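Local coordinates for protein toll-like receptor 6, Variable lymphocyte receptor B (Mus musculus, PDB 3A79) that probably senses microbial lipopeptides together with a partner receptor chain through its leucine-rich-repeat ectodomain, here fused to a fragment of a hagfish variable lymphocyte receptor, at residues Ser339-Ile344 with Thr361-Thr366; Ile383-Gly388 with Asp409-Ser414; Leu389-Lys394 with Ser417-Arg422. One frame throughout, in Å; residues are numbered along the deposited sequence.

Contact 1: residues Ser339-Ile344 with Thr361-Thr366; sequences SDTPFI and TQNVFT. With NAG (2-acetamido-2-deoxy-beta-D-glucopyranose), chain G.
Asp340 lies alongside Gln362, both side chains pointing the same way, with the carboxylate and amide planes turned 49° from each other. Asp340 OD1 comes within 3.3 Å of Gln362 NE2, while Asp340 OD2 is hydrogen-bonded to His311 and Gln362 OE1 to Arg386. The backbones run in step from Ser339 to Thr341, and Asp340 N donates to Thr361 O at 2.9 Å. Further on, Val364 N meets Phe343 O at 2.9 Å almost along the C=O axis. Ser339 OG accepts from Thr361 N at 3.3 Å and makes a weak bond to O5 of the chain G sugar, part of a glycan carried by the protein itself. Thr341 OG1, set between its own N and carbonyl carbon (chi1 85°), takes the N-H of Phe343 at 2.8 Å in an ST turn, and Thr341 CB sits over the centre of the Phe343 ring. The Phe365 ring receives Phe343 O at its edge, and its CE1 packs on Phe343 CB at 3.9 Å. Ile344 and Val364 also pack on the chain of another protein. Within the TLR6 part, these loops leave strands 335-339 and 357-359, and Thr341 and Phe343 rest on strand 306-314.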
loop_
_atom_site.group_PDB
_atom_site.type_symbol
_atom_site.label_atom_id
_atom_site.label_comp_id
_atom_site.label_asym_id
_atom_site.label_seq_id
_atom_site.Cartn_x
_atom_site.Cartn_y
_atom_site.Cartn_z
ATOM N N SER B 339 2.380 -11.404 -12.638
ATOM C CA SER B 339 1.477 -10.278 -12.346
ATOM C C SER B 339 0.117 -10.662 -11.745
ATOM O O SER B 339 -0.403 -11.747 -11.985
ATOM C CB SER B 339 1.244 -9.458 -13.620
ATOM O OG SER B 339 2.469 -8.991 -14.159
ATOM N N ASP B 340 -0.465 -9.748 -10.978
ATOM C CA ASP B 340 -1.786 -9.972 -10.390
ATOM C C ASP B 340 -1.840 -11.232 -9.507
ATOM O O ASP B 340 -2.640 -12.138 -9.734
ATOM C CB ASP B 340 -2.838 -10.035 -11.494
ATOM C CG ASP B 340 -4.258 -10.040 -10.963
ATOM O OD1 ASP B 340 -4.471 -9.828 -9.743
ATOM O OD2 ASP B 340 -5.167 -10.260 -11.793
ATOM N N THR B 341 -0.989 -11.265 -8.488
ATOM C CA THR B 341 -0.887 -12.400 -7.594
ATOM C C THR B 341 -0.828 -11.870 -6.176
ATOM O O THR B 341 -0.650 -10.676 -5.975
ATOM C CB THR B 341 0.426 -13.115 -7.831
ATOM O OG1 THR B 341 1.444 -12.461 -7.065
ATOM C CG2 THR B 341 0.798 -13.065 -9.305
ATOM N N PRO B 342 -0.946 -12.761 -5.180
ATOM C CA PRO B 342 -0.795 -12.362 -3.776
ATOM C C PRO B 342 0.664 -12.277 -3.332
ATOM O O PRO B 342 0.903 -12.109 -2.138
ATOM C CB PRO B 342 -1.455 -13.509 -3.006
ATOM C CG PRO B 342 -1.932 -14.496 -4.040
ATOM C CD PRO B 342 -1.239 -14.193 -5.311
ATOM N N PHE B 343 1.620 -12.401 -4.252
ATOM C CA PHE B 343 3.027 -12.479 -3.856
ATOM C C PHE B 343 3.502 -11.201 -3.158
ATOM O O PHE B 343 3.107 -10.099 -3.532
ATOM C CB PHE B 343 3.932 -12.828 -5.046
ATOM C CG PHE B 343 3.581 -14.127 -5.718
ATOM C CD1 PHE B 343 2.825 -15.085 -5.059
ATOM C CD2 PHE B 343 4.022 -14.399 -7.002
ATOM C CE1 PHE B 343 2.496 -16.282 -5.680
ATOM C CE2 PHE B 343 3.697 -15.601 -7.623
ATOM C CZ PHE B 343 2.931 -16.539 -6.959
ATOM N N ILE B 344 4.350 -11.363 -2.144
ATOM C CA ILE B 344 4.814 -10.247 -1.323
ATOM C C ILE B 344 6.270 -9.876 -1.603
ATOM O O ILE B 344 6.803 -8.923 -1.019
ATOM C CB ILE B 344 4.698 -10.585 0.164
ATOM C CG1 ILE B 344 5.497 -11.845 0.472
ATOM C CG2 ILE B 344 3.258 -10.797 0.558
ATOM C CD1 ILE B 344 5.467 -12.233 1.937
ATOM N N THR B 361 3.911 -6.809 -12.184
ATOM C CA THR B 361 2.811 -5.857 -12.047
ATOM C C THR B 361 1.734 -6.341 -11.082
ATOM O O THR B 361 1.383 -7.523 -11.056
ATOM C CB THR B 361 2.136 -5.549 -13.409
ATOM O OG1 THR B 361 2.836 -4.496 -14.077
ATOM C CG2 THR B 361 0.707 -5.110 -13.196
ATOM N N GLN B 362 1.215 -5.413 -10.291
ATOM C CA GLN B 362 0.051 -5.672 -9.460
ATOM C C GLN B 362 0.201 -6.879 -8.538
ATOM O O GLN B 362 -0.583 -7.821 -8.585
ATOM C CB GLN B 362 -1.194 -5.826 -10.328
ATOM C CG GLN B 362 -2.493 -5.805 -9.535
ATOM C CD GLN B 362 -3.707 -5.804 -10.433
ATOM O OE1 GLN B 362 -3.740 -5.103 -11.441
ATOM N NE2 GLN B 362 -4.710 -6.596 -10.077
ATOM N N ASN B 363 1.212 -6.843 -7.687
ATOM C CA ASN B 363 1.322 -7.826 -6.631
ATOM C C ASN B 363 1.284 -7.082 -5.317
ATOM O O ASN B 363 0.603 -6.073 -5.195
ATOM C CB ASN B 363 2.625 -8.609 -6.764
ATOM C CG ASN B 363 2.744 -9.299 -8.094
ATOM O OD1 ASN B 363 3.725 -9.109 -8.809
ATOM N ND2 ASN B 363 1.738 -10.097 -8.447
ATOM N N VAL B 364 2.032 -7.570 -4.341
ATOM C CA VAL B 364 2.158 -6.886 -3.070
ATOM C C VAL B 364 3.640 -6.814 -2.677
ATOM O O VAL B 364 4.000 -7.067 -1.527
ATOM C CB VAL B 364 1.306 -7.571 -1.978
ATOM C CG1 VAL B 364 1.026 -6.598 -0.823
ATOM C CG2 VAL B 364 -0.016 -8.083 -2.579
ATOM N N PHE B 365 4.489 -6.466 -3.650
ATOM C CA PHE B 365 5.936 -6.319 -3.432
ATOM C C PHE B 365 6.299 -5.120 -2.552
ATOM O O PHE B 365 5.547 -4.161 -2.446
ATOM C CB PHE B 365 6.674 -6.176 -4.766
ATOM C CG PHE B 365 6.872 -7.471 -5.502
ATOM C CD1 PHE B 365 6.075 -8.578 -5.225
ATOM C CD2 PHE B 365 7.840 -7.572 -6.504
ATOM C CE1 PHE B 365 6.258 -9.759 -5.911
ATOM C CE2 PHE B 365 8.019 -8.747 -7.202
ATOM C CZ PHE B 365 7.234 -9.843 -6.903
ATOM N N THR B 366 7.477 -5.166 -1.949
ATOM C CA THR B 366 7.921 -4.064 -1.110
ATOM C C THR B 366 9.252 -3.504 -1.591
ATOM O O THR B 366 9.855 -4.028 -2.525
ATOM C CB THR B 366 8.023 -4.487 0.367
ATOM O OG1 THR B 366 9.037 -5.497 0.526
ATOM C CG2 THR B 366 6.674 -5.014 0.841
HETATM C C1 NAG G . 3.531 -6.212 -17.495
HETATM C C2 NAG G . 3.223 -5.735 -18.917
HETATM C C3 NAG G . 1.748 -5.409 -19.166
HETATM C C4 NAG G . 0.779 -6.401 -18.519
HETATM C C5 NAG G . 1.241 -6.779 -17.112
HETATM C C6 NAG G . 0.410 -7.929 -16.573
HETATM C C7 NAG G . 4.964 -4.541 -20.153
HETATM C C8 NAG G . 5.599 -3.206 -20.433
HETATM N N2 NAG G . 4.007 -4.551 -19.219
HETATM O O3 NAG G . 1.500 -5.317 -20.558
HETATM O O4 NAG G . -0.521 -5.814 -18.519
HETATM O O5 NAG G . 2.592 -7.188 -17.105
HETATM O O6 NAG G . 0.348 -8.932 -17.563
HETATM O O7 NAG G . 5.330 -5.550 -20.765
#

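Contact 2: residues Ile383-Gly388 with Asp409-Ser414; sequences ILQRNG and DVSLNS. With NAG (2-acetamido-2-deoxy-beta-D-glucopyranose), chain I; NAG (2-acetamido-2-deoxy-beta-D-glucopyranose), chain C.
Gln385 reaches Asp409 with its amide, NE2 donating to the syn lone pair of OD2 at 2.7 Å, the two planes turned 75° from each other. CG anti to the backbone N (chi1 153°) and an extended chain beyond it carry the amide out, where OE1 accepts from Arg386 NH2 at 2.7 Å from above the amide plane. An alanine in place of Gln385 would probably leave Asp409 OD2 without this donor and the Arg386 guanidinium freer to turn. Asp409 OD1 takes the N-H of Ser411 in an Asx turn. Among backbone bonds, Leu384 N donates to Asp409 O at 2.8 Å in the parallel bridge of Ile383 with Asp409, and Arg386 N to Ser411 O at 3.2 Å beyond it. These are successive leucine-rich repeats of the TLR6 part: Leu384 and Val410 hold equivalent apolar positions of the consensus, Asn387 and Asn413 its asparagine. Apolar contacts are modest, Leu384 CB lying beside Val410 CG1 at 4.0 Å and Arg386 CG beside Leu412 CB. Glycan sugars join in: Ser411 OG shares a hydrogen bond with O6 of the chain I sugar (2.7 Å), and Arg386 NH1, also bonded to Gln362, donates to O7 of the chain C sugar.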
loop_
_atom_site.group_PDB
_atom_site.type_symbol
_atom_site.label_atom_id
_atom_site.label_comp_id
_atom_site.label_asym_id
_atom_site.label_seq_id
_atom_site.Cartn_x
_atom_site.Cartn_y
_atom_site.Cartn_z
ATOM N N ILE B 383 9.919 -3.840 -14.011
ATOM C CA ILE B 383 8.603 -3.235 -13.854
ATOM C C ILE B 383 7.957 -3.670 -12.543
ATOM O O ILE B 383 7.682 -4.850 -12.333
ATOM C CB ILE B 383 7.680 -3.595 -15.036
ATOM C CG1 ILE B 383 8.362 -3.248 -16.359
ATOM C CG2 ILE B 383 6.358 -2.872 -14.920
ATOM C CD1 ILE B 383 7.469 -3.385 -17.544
ATOM N N LEU B 384 7.714 -2.704 -11.669
ATOM C CA LEU B 384 7.145 -2.967 -10.356
ATOM C C LEU B 384 5.827 -2.196 -10.139
ATOM O O LEU B 384 5.376 -1.990 -9.010
ATOM C CB LEU B 384 8.195 -2.651 -9.285
ATOM C CG LEU B 384 9.359 -3.653 -9.354
ATOM C CD1 LEU B 384 10.635 -3.098 -8.777
ATOM C CD2 LEU B 384 9.003 -4.966 -8.652
ATOM N N GLN B 385 5.207 -1.791 -11.243
ATOM C CA GLN B 385 3.954 -1.047 -11.206
ATOM C C GLN B 385 2.822 -1.738 -10.445
ATOM O O GLN B 385 2.539 -2.911 -10.648
ATOM C CB GLN B 385 3.496 -0.738 -12.627
ATOM C CG GLN B 385 2.006 -0.567 -12.758
ATOM C CD GLN B 385 1.625 0.079 -14.072
ATOM O OE1 GLN B 385 0.444 0.325 -14.343
ATOM N NE2 GLN B 385 2.632 0.370 -14.898
ATOM N N ARG B 386 2.166 -0.985 -9.578
ATOM C CA ARG B 386 1.010 -1.465 -8.819
ATOM C C ARG B 386 1.380 -2.401 -7.672
ATOM O O ARG B 386 0.791 -3.467 -7.512
ATOM C CB ARG B 386 -0.054 -2.087 -9.734
ATOM C CG ARG B 386 -1.303 -1.228 -9.920
ATOM C CD ARG B 386 -2.128 -1.689 -11.101
ATOM N NE ARG B 386 -1.381 -1.529 -12.346
ATOM C CZ ARG B 386 -1.522 -2.313 -13.413
ATOM N NH1 ARG B 386 -2.385 -3.322 -13.384
ATOM N NH2 ARG B 386 -0.795 -2.098 -14.506
ATOM N N ASN B 387 2.352 -1.977 -6.870
ATOM C CA ASN B 387 2.749 -2.710 -5.674
ATOM C C ASN B 387 2.774 -1.822 -4.423
ATOM O O ASN B 387 2.135 -0.768 -4.394
ATOM C CB ASN B 387 4.093 -3.399 -5.905
ATOM C CG ASN B 387 4.000 -4.522 -6.926
ATOM O OD1 ASN B 387 4.291 -4.333 -8.112
ATOM N ND2 ASN B 387 3.574 -5.693 -6.472
ATOM N N GLY B 388 3.508 -2.243 -3.396
ATOM C CA GLY B 388 3.547 -1.501 -2.147
ATOM C C GLY B 388 4.881 -0.860 -1.814
ATOM O O GLY B 388 5.239 -0.774 -0.645
ATOM N N ASP B 409 10.047 1.108 -14.042
ATOM C CA ASP B 409 8.709 1.585 -13.744
ATOM C C ASP B 409 8.286 1.184 -12.339
ATOM O O ASP B 409 7.836 0.067 -12.116
ATOM C CB ASP B 409 7.684 1.069 -14.753
ATOM C CG ASP B 409 6.262 1.512 -14.409
ATOM O OD1 ASP B 409 6.117 2.463 -13.609
ATOM O OD2 ASP B 409 5.286 0.919 -14.924
ATOM N N VAL B 410 8.423 2.103 -11.393
ATOM C CA VAL B 410 7.913 1.866 -10.055
ATOM C C VAL B 410 6.678 2.719 -9.790
ATOM O O VAL B 410 6.480 3.221 -8.681
ATOM C CB VAL B 410 8.975 2.156 -8.994
ATOM C CG1 VAL B 410 9.848 0.952 -8.802
ATOM C CG2 VAL B 410 9.798 3.367 -9.396
ATOM N N SER B 411 5.847 2.876 -10.815
ATOM C CA SER B 411 4.645 3.700 -10.703
ATOM C C SER B 411 3.522 2.999 -9.938
ATOM O O SER B 411 3.623 1.826 -9.594
ATOM C CB SER B 411 4.143 4.110 -12.086
ATOM O OG SER B 411 3.233 3.158 -12.601
ATOM N N LEU B 412 2.451 3.733 -9.677
ATOM C CA LEU B 412 1.306 3.204 -8.956
ATOM C C LEU B 412 1.646 2.404 -7.694
ATOM O O LEU B 412 0.907 1.495 -7.303
ATOM C CB LEU B 412 0.375 2.436 -9.903
ATOM C CG LEU B 412 -0.671 3.371 -10.540
ATOM C CD1 LEU B 412 -1.155 2.904 -11.902
ATOM C CD2 LEU B 412 -1.845 3.618 -9.594
ATOM N N ASN B 413 2.752 2.761 -7.049
ATOM C CA ASN B 413 3.045 2.256 -5.709
ATOM C C ASN B 413 2.636 3.264 -4.618
ATOM O O ASN B 413 1.685 4.030 -4.801
ATOM C CB ASN B 413 4.523 1.883 -5.584
ATOM C CG ASN B 413 4.853 0.560 -6.253
ATOM O OD1 ASN B 413 4.938 0.469 -7.477
ATOM N ND2 ASN B 413 5.056 -0.471 -5.447
ATOM N N SER B 414 3.357 3.266 -3.496
ATOM C CA SER B 414 3.085 4.184 -2.386
ATOM C C SER B 414 4.336 4.946 -1.968
ATOM O O SER B 414 4.591 5.142 -0.773
ATOM C CB SER B 414 2.551 3.425 -1.171
ATOM O OG SER B 414 1.534 2.514 -1.543
HETATM C C1 NAG I . 4.562 5.180 -16.843
HETATM C C2 NAG I . 4.255 5.651 -18.267
HETATM C C3 NAG I . 2.827 6.116 -18.544
HETATM C C4 NAG I . 1.749 5.480 -17.670
HETATM C C5 NAG I . 2.168 5.172 -16.232
HETATM C C6 NAG I . 1.184 4.140 -15.666
HETATM C C7 NAG I . 5.698 6.904 -19.778
HETATM C C8 NAG I . 5.784 8.315 -20.296
HETATM N N2 NAG I . 5.157 6.749 -18.576
HETATM O O3 NAG I . 2.548 5.835 -19.905
HETATM O O4 NAG I . 0.653 6.381 -17.625
HETATM O O5 NAG I . 3.482 4.656 -16.084
HETATM O O6 NAG I . 1.234 4.058 -14.256
HETATM O O7 NAG I . 6.106 5.951 -20.442
HETATM C C1 NAG C . -1.543 -6.706 -19.020
HETATM C C2 NAG C . -2.853 -6.493 -18.244
HETATM C C3 NAG C . -4.040 -7.149 -18.931
HETATM C C4 NAG C . -4.117 -6.667 -20.375
HETATM C C5 NAG C . -2.815 -7.047 -21.074
HETATM C C6 NAG C . -2.766 -6.529 -22.505
HETATM C C7 NAG C . -2.762 -6.073 -15.858
HETATM C C8 NAG C . -2.885 -6.660 -14.472
HETATM N N2 NAG C . -2.794 -6.943 -16.867
HETATM O O3 NAG C . -5.228 -6.928 -18.194
HETATM O O4 NAG C . -5.243 -7.241 -21.015
HETATM O O5 NAG C . -1.689 -6.510 -20.413
HETATM O O6 NAG C . -2.644 -5.123 -22.487
HETATM O O7 NAG C . -2.625 -4.852 -16.036
#

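Contact 3: residues Leu389-Lys394 with Ser417-Arg422; sequences LKNFFK and SHAYDR
The Phe393 ring is packed on both faces, by Arg422 of the facing loop and by its own neighbour Phe392. Arg422 CA stands over the centre of one face, 3.9 Å from the ring centroid and 13° off the normal, in a CH-pi contact. On the opposite face lies Phe392 CD2, displaced toward the rim. At the edge, near the ring plane, come the Ala419 methyl and Ser417 O, the latter 3.6 Å from Phe393 CE1.

Beyond its CA, Arg422 continues over the CE1 and CZ end of the ring: CG is anti to the carbonyl carbon (chi1 -60°), CB lies 3.7 Å from Phe393 CZ, and the chain then runs extended to NE. Its guanidinium is inclined by 19° to the phenyl plane. One guanidinium face has Ser417 O above it, toward the rim, and Ala419 O is at the edge in plane, although its exact position is less sure.

The rest of the interface is small and made by van der Waals contact. Ser417 CB approaches Phe393 CZ to 4.2 Å, and Asn391 brings its CG to 4.0 Å from Ala419 CB. No hydrogen bond links the two segments; Ser417 instead turns its O to Ser443 and its OG to Thr441 N, both in the following loop.

Both segments belong to the TLR6 part, in the connections that return each repeat from its short strand. Phe392 falls at the apolar position after Leu389 in the leucine-rich-repeat consensus, while Phe393 packs against the next repeat's connecting loop, the kind of loop-to-loop packing by which successive turns of such a solenoid are joined away from its strands.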
loop_
_atom_site.group_PDB
_atom_site.type_symbol
_atom_site.label_atom_id
_atom_site.label_comp_id
_atom_site.label_asym_id
_atom_site.label_seq_id
_atom_site.Cartn_x
_atom_site.Cartn_y
_atom_site.Cartn_z
ATOM N N LEU B 389 5.626 -0.407 -2.821
ATOM C CA LEU B 389 6.940 0.191 -2.569
ATOM C C LEU B 389 6.827 1.494 -1.790
ATOM O O LEU B 389 6.259 2.463 -2.286
ATOM C CB LEU B 389 7.688 0.456 -3.877
ATOM C CG LEU B 389 8.003 -0.714 -4.797
ATOM C CD1 LEU B 389 9.148 -0.357 -5.738
ATOM C CD2 LEU B 389 8.350 -1.907 -3.964
ATOM N N LYS B 390 7.387 1.535 -0.583
ATOM C CA LYS B 390 7.221 2.708 0.285
ATOM C C LYS B 390 8.300 3.774 0.078
ATOM O O LYS B 390 8.004 4.897 -0.324
ATOM C CB LYS B 390 7.213 2.290 1.759
ATOM C CG LYS B 390 6.037 2.806 2.581
ATOM C CD LYS B 390 4.886 1.794 2.580
ATOM C CE LYS B 390 4.027 1.943 3.821
ATOM N NZ LYS B 390 3.561 3.362 4.035
ATOM N N ASN B 391 9.549 3.404 0.349
ATOM C CA ASN B 391 10.637 4.360 0.478
ATOM C C ASN B 391 11.443 4.663 -0.790
ATOM O O ASN B 391 12.425 3.991 -1.086
ATOM C CB ASN B 391 11.577 3.905 1.598
ATOM C CG ASN B 391 12.694 4.899 1.865
ATOM O OD1 ASN B 391 13.462 4.742 2.806
ATOM N ND2 ASN B 391 12.779 5.934 1.044
ATOM N N PHE B 392 11.057 5.718 -1.500
ATOM C CA PHE B 392 11.755 6.157 -2.712
ATOM C C PHE B 392 13.285 6.028 -2.688
ATOM O O PHE B 392 13.907 5.811 -3.723
ATOM C CB PHE B 392 11.367 7.598 -3.046
ATOM C CG PHE B 392 12.155 8.202 -4.175
ATOM C CD1 PHE B 392 11.711 8.091 -5.484
ATOM C CD2 PHE B 392 13.331 8.901 -3.926
ATOM C CE1 PHE B 392 12.431 8.660 -6.527
ATOM C CE2 PHE B 392 14.053 9.469 -4.961
ATOM C CZ PHE B 392 13.603 9.351 -6.262
ATOM N N PHE B 393 13.899 6.172 -1.524
ATOM C CA PHE B 393 15.354 6.120 -1.462
ATOM C C PHE B 393 15.872 4.690 -1.335
ATOM O O PHE B 393 17.007 4.391 -1.727
ATOM C CB PHE B 393 15.891 7.014 -0.340
ATOM C CG PHE B 393 15.627 8.480 -0.556
ATOM C CD1 PHE B 393 14.848 9.195 0.334
ATOM C CD2 PHE B 393 16.153 9.137 -1.657
ATOM C CE1 PHE B 393 14.603 10.532 0.135
ATOM C CE2 PHE B 393 15.909 10.478 -1.858
ATOM C CZ PHE B 393 15.134 11.176 -0.960
ATOM N N LYS B 394 15.035 3.808 -0.794
ATOM C CA LYS B 394 15.353 2.387 -0.790
ATOM C C LYS B 394 15.262 1.869 -2.232
ATOM O O LYS B 394 16.085 1.072 -2.667
ATOM C CB LYS B 394 14.432 1.611 0.162
ATOM C CG LYS B 394 15.155 0.558 1.003
ATOM C CD LYS B 394 14.180 -0.381 1.709
ATOM C CE LYS B 394 14.897 -1.542 2.417
ATOM N NZ LYS B 394 15.491 -1.174 3.744
ATOM N N SER B 417 9.295 10.739 -0.679
ATOM C CA SER B 417 10.680 11.140 -0.496
ATOM C C SER B 417 10.934 11.810 0.854
ATOM O O SER B 417 11.855 12.609 0.996
ATOM C CB SER B 417 11.114 12.046 -1.651
ATOM O OG SER B 417 10.084 12.954 -2.005
ATOM N N HIS B 418 10.126 11.469 1.853
ATOM C CA HIS B 418 10.304 12.037 3.186
ATOM C C HIS B 418 11.272 11.231 4.048
ATOM O O HIS B 418 11.408 11.493 5.239
ATOM C CB HIS B 418 8.961 12.179 3.906
ATOM C CG HIS B 418 8.135 13.330 3.420
ATOM N ND1 HIS B 418 6.867 13.172 2.900
ATOM C CD2 HIS B 418 8.399 14.658 3.369
ATOM C CE1 HIS B 418 6.383 14.352 2.557
ATOM N NE2 HIS B 418 7.295 15.269 2.827
ATOM N N ALA B 419 11.944 10.257 3.443
ATOM C CA ALA B 419 12.874 9.405 4.174
ATOM C C ALA B 419 13.831 10.220 5.032
ATOM O O ALA B 419 14.404 11.207 4.572
ATOM C CB ALA B 419 13.656 8.529 3.215
ATOM N N TYR B 420 13.982 9.797 6.282
ATOM C CA TYR B 420 14.985 10.334 7.204
ATOM C C TYR B 420 16.385 10.334 6.576
ATOM O O TYR B 420 17.075 11.355 6.551
ATOM C CB TYR B 420 14.984 9.486 8.480
ATOM C CG TYR B 420 14.537 8.049 8.237
ATOM C CD1 TYR B 420 15.395 7.117 7.645
ATOM C CD2 TYR B 420 13.255 7.629 8.585
ATOM C CE1 TYR B 420 14.991 5.811 7.412
ATOM C CE2 TYR B 420 12.842 6.323 8.356
ATOM C CZ TYR B 420 13.713 5.418 7.770
ATOM O OH TYR B 420 13.303 4.119 7.540
ATOM N N ASP B 421 16.783 9.166 6.074
ATOM C CA ASP B 421 18.059 8.961 5.399
ATOM C C ASP B 421 17.866 9.155 3.896
ATOM O O ASP B 421 17.388 8.248 3.212
ATOM C CB ASP B 421 18.560 7.540 5.686
ATOM C CG ASP B 421 20.002 7.319 5.253
ATOM O OD1 ASP B 421 20.392 7.812 4.173
ATOM O OD2 ASP B 421 20.744 6.638 5.995
ATOM N N ARG B 422 18.227 10.333 3.386
ATOM C CA ARG B 422 17.979 10.668 1.980
ATOM C C ARG B 422 19.200 10.464 1.078
ATOM O O ARG B 422 19.474 11.294 0.213
ATOM C CB ARG B 422 17.445 12.105 1.839
ATOM C CG ARG B 422 16.127 12.365 2.578
ATOM C CD ARG B 422 15.451 13.668 2.153
ATOM N NE ARG B 422 14.315 14.003 3.018
ATOM C CZ ARG B 422 13.569 15.102 2.895
ATOM N NH1 ARG B 422 13.833 15.979 1.936
ATOM N NH2 ARG B 422 12.557 15.333 3.728
#

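From the N terminus, contact 1 comes first: it closes the loop that leaves strand 335-339 and returns through strand 357-359. It is complete before the other two open. Contacts 2 and 3 cross, because 383-388 and 389-394 follow each other directly and are answered in the same order by 409-414 and 417-422, the first starting at the end of strand 407-409, the second in the loop after it. Contact 1 is joined to contact 2 by probable backbone bonds, Gln362 N to Gln385 O and Gly388 N to Phe365 O. Contact 2 meets contact 3 through Ser414 N and Leu389 O. Together they tie consecutive turns of the TLR6 solenoid, from the strand ends into the loops behind them.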